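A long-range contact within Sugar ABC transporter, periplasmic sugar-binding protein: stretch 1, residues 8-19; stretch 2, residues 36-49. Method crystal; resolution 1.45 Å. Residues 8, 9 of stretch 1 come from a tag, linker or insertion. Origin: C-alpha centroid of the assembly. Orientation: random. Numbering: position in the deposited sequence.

Stretch 1 (8-19) HMEVVVSFNDLS
Stretch 2, residues 36-49: KLGVKVQVLDAQNN

This contact is a pairing of two neighboring parallel β-strands, residues 10-15 and 40-45, extended at its C-terminal end by loop hydrogen bonds, among them one to the carboxylate of Asp-45. The strand axes approach to 4.7 Å, their N-to-C directions differ by 21° (signed crossing angle -21°), and the two stretches bury 968 Å² between them. Register is a constant offset of thirty: Glu-10 faces Lys-40, Val-11 Val-41, and so on to Phe-15 and Asp-45, with paired CA atoms 4.5 to 5.1 Å apart.

Backbone phi/psi values are extended, from -146/139 at Glu-10 to -94/144 at Phe-15 and from -83/130 at Lys-40 to -108/118 at Asp-45. As parallel geometry requires, odd residues of the first strand bond to the even residues flanking their partners. Val-11 N donates to Lys-40 O (2.9 Å) and Val-11 O accepts from Gln-42 N (2.9 Å); Val-13 N reaches Gln-42 O and Val-13 O takes Leu-44 N, both at 2.9 Å; Phe-15 N meets Leu-44 O at 2.8 Å and Phe-15 O takes Ala-46 N at 2.9 Å. Lys-40 N to Met-9 O (3.0 Å) opens the ladder.

Side chains alternate between two faces. One carries Val-11, Val-13, Phe-15, Val-41, Val-43 and Asp-45. Branched valines suit extended backbone; Val-11, Val-13 and Val-43 are t, Val-41 m. Val-13 CG2 lies 4.2 Å from Val-41 CG1. Phe-15 (chi1 -77°, chi2 -87°) presents its ring edge to Val-43, CD2 to CG1 3.7 Å, and Leu-18 CD1 approaches the same Val-43 CG1 at 3.7 Å.

The other face carries Glu-10, Val-12, Ser-14, Lys-40, Gln-42 and Leu-44. Val-12 (t) packs CG1 against Leu-44 CD1 (m, t) at 3.7 Å. Gln-42 NE2 gives Glu-10 OE1 a weak bond of 3.3 Å. Lys-40, all t, leads its end away, and a water links its NZ to Glu-10 OE2, 2.7 Å from each atom, joining the charged groups indirectly.

At the N-terminal end, the tag-derived selenomethionine Met-9 (m, m, m) brings CE to 3.3 Å from Leu-37 O and 4.1 Å from Val-39 CB. Gly-38, at phi/psi 67/33, closes a helix with a Schellman motif; its positive phi favors glycine.

At the end of its strand, Asp-45 (chi1 -178°, chi2 12°) has a short carboxylate that suits the place, because OD1 can take two backbone amides of the loops, Leu-18 N across the contact and Gln-47 N within its own stretch, each at 2.9 Å. Asp-17 (t) similarly accepts Ser-19 N at OD1 (2.9 Å). The like-charged Asp-17 OD1 and Asp-45 OD1 stand 4.4 Å apart, while a water donates to Asp-17 OD1 (3.0 Å) and Asp-45 OD2 (2.7 Å). Asn-48 N bonds to Asn-16 O at 2.8 Å; Gln-47 and Asn-48 both adopt positive phi (54/40 and 53/34).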

# COMPACT_ATOMS: atom_id res chain seq x y z
N HIS A 8 -10.31 -25.51 -14.03
CA HIS A 8 -9.07 -24.75 -14.18
C HIS A 8 -9.27 -23.26 -13.98
O HIS A 8 -8.31 -22.53 -13.78
CB HIS A 8 -8.46 -24.98 -15.56
CG HIS A 8 -7.84 -26.33 -15.71
ND1 HIS A 8 -8.51 -27.40 -16.24
CD2 HIS A 8 -6.60 -26.76 -15.37
CE1 HIS A 8 -7.70 -28.45 -16.24
NE2 HIS A 8 -6.55 -28.10 -15.72
N MSE A 9 -10.51 -22.79 -14.08
CA MSE A 9 -10.79 -21.37 -13.96
C MSE A 9 -10.94 -20.97 -12.50
O MSE A 9 -12.05 -20.65 -12.04
CB MSE A 9 -12.02 -21.01 -14.81
CG MSE A 9 -11.69 -20.88 -16.31
SE MSE A 9 -10.56 -19.36 -16.83
CE MSE A 9 -11.92 -17.96 -16.69
N GLU A 10 -9.81 -21.04 -11.80
CA GLU A 10 -9.70 -20.73 -10.39
C GLU A 10 -8.34 -20.11 -10.14
O GLU A 10 -7.33 -20.54 -10.71
CB GLU A 10 -9.85 -21.98 -9.49
CG GLU A 10 -11.18 -22.73 -9.65
CD GLU A 10 -11.64 -23.40 -8.38
OE1 GLU A 10 -11.01 -23.18 -7.33
OE2 GLU A 10 -12.66 -24.12 -8.46
N VAL A 11 -8.33 -19.09 -9.29
CA VAL A 11 -7.09 -18.43 -8.92
C VAL A 11 -7.07 -18.29 -7.40
O VAL A 11 -8.10 -18.00 -6.79
CB VAL A 11 -6.97 -17.03 -9.61
CG1 VAL A 11 -5.80 -16.19 -9.09
CG2 VAL A 11 -6.83 -17.21 -11.13
N VAL A 12 -5.90 -18.51 -6.79
CA VAL A 12 -5.75 -18.27 -5.36
C VAL A 12 -5.14 -16.88 -5.21
O VAL A 12 -4.19 -16.52 -5.93
CB VAL A 12 -4.84 -19.34 -4.69
CG1 VAL A 12 -4.48 -18.93 -3.29
CG2 VAL A 12 -5.55 -20.69 -4.68
N VAL A 13 -5.74 -16.11 -4.30
CA VAL A 13 -5.29 -14.77 -3.99
C VAL A 13 -4.96 -14.70 -2.51
O VAL A 13 -5.84 -14.82 -1.65
CB VAL A 13 -6.35 -13.72 -4.35
CG1 VAL A 13 -5.79 -12.31 -4.15
CG2 VAL A 13 -6.77 -13.91 -5.80
N SER A 14 -3.69 -14.49 -2.22
CA SER A 14 -3.18 -14.43 -0.86
C SER A 14 -2.88 -13.00 -0.42
O SER A 14 -1.96 -12.38 -0.94
CB SER A 14 -1.93 -15.29 -0.76
OG SER A 14 -1.31 -15.09 0.52
N PHE A 15 -3.66 -12.48 0.53
CA PHE A 15 -3.47 -11.12 1.03
C PHE A 15 -2.59 -11.12 2.26
O PHE A 15 -2.67 -12.04 3.06
CB PHE A 15 -4.84 -10.52 1.40
CG PHE A 15 -5.65 -10.06 0.20
CD1 PHE A 15 -5.47 -8.78 -0.31
CD2 PHE A 15 -6.58 -10.89 -0.40
CE1 PHE A 15 -6.19 -8.35 -1.41
CE2 PHE A 15 -7.31 -10.47 -1.51
CZ PHE A 15 -7.12 -9.19 -2.01
N ASN A 16 -1.77 -10.10 2.42
CA ASN A 16 -0.94 -10.00 3.61
C ASN A 16 -1.72 -9.84 4.92
O ASN A 16 -1.34 -10.46 5.92
CB ASN A 16 0.09 -8.88 3.47
CG ASN A 16 -0.53 -7.55 3.12
OD1 ASN A 16 -1.12 -7.41 2.05
ND2 ASN A 16 -0.39 -6.56 4.00
N ASP A 17 -2.76 -9.02 4.92
CA ASP A 17 -3.52 -8.73 6.14
C ASP A 17 -4.84 -8.08 5.75
O ASP A 17 -4.88 -6.89 5.42
CB ASP A 17 -2.72 -7.78 7.04
CG ASP A 17 -3.39 -7.56 8.40
OD1 ASP A 17 -4.54 -8.02 8.58
OD2 ASP A 17 -2.77 -6.93 9.28
N LEU A 18 -5.93 -8.86 5.81
CA LEU A 18 -7.25 -8.36 5.44
C LEU A 18 -7.95 -7.59 6.56
O LEU A 18 -9.11 -7.25 6.46
CB LEU A 18 -8.15 -9.46 4.84
CG LEU A 18 -7.92 -9.68 3.34
CD1 LEU A 18 -8.54 -10.99 2.88
CD2 LEU A 18 -8.56 -8.52 2.57
N SER A 19 -7.21 -7.28 7.62
CA SER A 19 -7.72 -6.31 8.58
C SER A 19 -7.40 -4.85 8.16
O SER A 19 -7.88 -3.91 8.80
CB SER A 19 -7.18 -6.59 9.98
OG SER A 19 -5.82 -6.27 10.07
N LYS A 36 -17.02 -11.22 -13.28
CA LYS A 36 -17.02 -10.83 -14.70
C LYS A 36 -16.16 -11.72 -15.58
O LYS A 36 -16.47 -11.93 -16.76
CB LYS A 36 -16.51 -9.42 -14.85
CG LYS A 36 -17.48 -8.38 -14.38
CD LYS A 36 -16.74 -7.07 -14.24
CE LYS A 36 -17.72 -5.94 -14.13
NZ LYS A 36 -17.00 -4.72 -13.69
N LEU A 37 -15.07 -12.24 -15.03
CA LEU A 37 -14.16 -13.05 -15.82
C LEU A 37 -14.53 -14.54 -15.78
O LEU A 37 -13.86 -15.35 -16.42
CB LEU A 37 -12.71 -12.85 -15.36
CG LEU A 37 -12.21 -11.44 -15.56
CD1 LEU A 37 -10.78 -11.33 -15.02
CD2 LEU A 37 -12.28 -11.07 -17.03
N GLY A 38 -15.54 -14.90 -14.99
CA GLY A 38 -15.93 -16.29 -14.85
C GLY A 38 -14.87 -17.12 -14.17
O GLY A 38 -14.71 -18.30 -14.47
N VAL A 39 -14.15 -16.52 -13.23
CA VAL A 39 -13.12 -17.25 -12.50
C VAL A 39 -13.46 -17.30 -11.02
O VAL A 39 -13.89 -16.31 -10.43
CB VAL A 39 -11.69 -16.65 -12.77
CG1 VAL A 39 -11.52 -15.24 -12.20
CG2 VAL A 39 -10.58 -17.57 -12.28
N LYS A 40 -13.26 -18.46 -10.41
CA LYS A 40 -13.43 -18.55 -8.97
C LYS A 40 -12.15 -18.07 -8.30
O LYS A 40 -11.05 -18.48 -8.69
CB LYS A 40 -13.73 -19.99 -8.54
CG LYS A 40 -14.06 -20.11 -7.05
CD LYS A 40 -14.45 -21.54 -6.65
CE LYS A 40 -14.99 -21.59 -5.22
NZ LYS A 40 -15.39 -22.99 -4.83
N VAL A 41 -12.26 -17.17 -7.33
CA VAL A 41 -11.10 -16.79 -6.55
C VAL A 41 -11.20 -17.35 -5.15
O VAL A 41 -12.26 -17.27 -4.49
CB VAL A 41 -10.82 -15.24 -6.53
CG1 VAL A 41 -10.32 -14.78 -7.89
CG2 VAL A 41 -12.07 -14.44 -6.07
N GLN A 42 -10.12 -17.97 -4.69
CA GLN A 42 -10.08 -18.39 -3.31
C GLN A 42 -9.17 -17.42 -2.58
O GLN A 42 -8.00 -17.30 -2.91
CB GLN A 42 -9.60 -19.83 -3.15
CG GLN A 42 -10.57 -20.83 -3.76
CD GLN A 42 -10.42 -22.23 -3.19
OE1 GLN A 42 -10.41 -22.41 -1.98
NE2 GLN A 42 -10.37 -23.23 -4.07
N VAL A 43 -9.73 -16.71 -1.61
CA VAL A 43 -9.01 -15.62 -0.94
C VAL A 43 -8.50 -16.07 0.41
O VAL A 43 -9.27 -16.57 1.23
CB VAL A 43 -9.94 -14.42 -0.73
CG1 VAL A 43 -9.25 -13.35 0.12
CG2 VAL A 43 -10.37 -13.89 -2.10
N LEU A 44 -7.19 -15.92 0.62
CA LEU A 44 -6.56 -16.33 1.86
C LEU A 44 -6.00 -15.09 2.55
O LEU A 44 -5.45 -14.19 1.90
CB LEU A 44 -5.42 -17.31 1.58
CG LEU A 44 -5.75 -18.49 0.65
CD1 LEU A 44 -4.49 -19.34 0.40
CD2 LEU A 44 -6.88 -19.31 1.23
N ASP A 45 -6.15 -15.04 3.87
CA ASP A 45 -5.65 -13.93 4.69
C ASP A 45 -4.44 -14.42 5.48
O ASP A 45 -4.55 -15.34 6.29
CB ASP A 45 -6.75 -13.46 5.62
CG ASP A 45 -6.33 -12.29 6.49
OD1 ASP A 45 -5.26 -11.68 6.21
OD2 ASP A 45 -7.08 -11.96 7.43
N ALA A 46 -3.28 -13.82 5.25
CA ALA A 46 -2.08 -14.21 5.99
C ALA A 46 -2.05 -13.67 7.41
O ALA A 46 -1.19 -14.08 8.19
CB ALA A 46 -0.78 -13.79 5.25
N GLN A 47 -2.98 -12.77 7.73
CA GLN A 47 -3.07 -12.25 9.10
C GLN A 47 -1.72 -11.70 9.55
O GLN A 47 -1.30 -11.90 10.70
CB GLN A 47 -3.58 -13.35 10.03
CG GLN A 47 -5.02 -13.75 9.77
CD GLN A 47 -5.39 -15.07 10.42
OE1 GLN A 47 -4.58 -15.65 11.13
NE2 GLN A 47 -6.61 -15.53 10.20
N ASN A 48 -1.03 -11.02 8.63
CA ASN A 48 0.30 -10.45 8.86
C ASN A 48 1.33 -11.43 9.38
O ASN A 48 2.20 -11.07 10.17
CB ASN A 48 0.23 -9.25 9.83
CG ASN A 48 1.45 -8.36 9.73
OD1 ASN A 48 1.94 -8.08 8.64
ND2 ASN A 48 1.98 -7.92 10.88
N ASN A 49 1.23 -12.68 8.95
CA ASN A 49 2.14 -13.72 9.41
C ASN A 49 2.77 -14.41 8.20
O ASN A 49 2.08 -15.10 7.46
CB ASN A 49 1.34 -14.71 10.25
CG ASN A 49 2.18 -15.85 10.82
OD1 ASN A 49 3.13 -16.33 10.20
ND2 ASN A 49 1.83 -16.27 12.02
O HOH W 1 -13.53 -24.50 -5.98
O HOH W 2 0.92 -6.91 6.71
O HOH W 3 -6.24 -10.30 9.43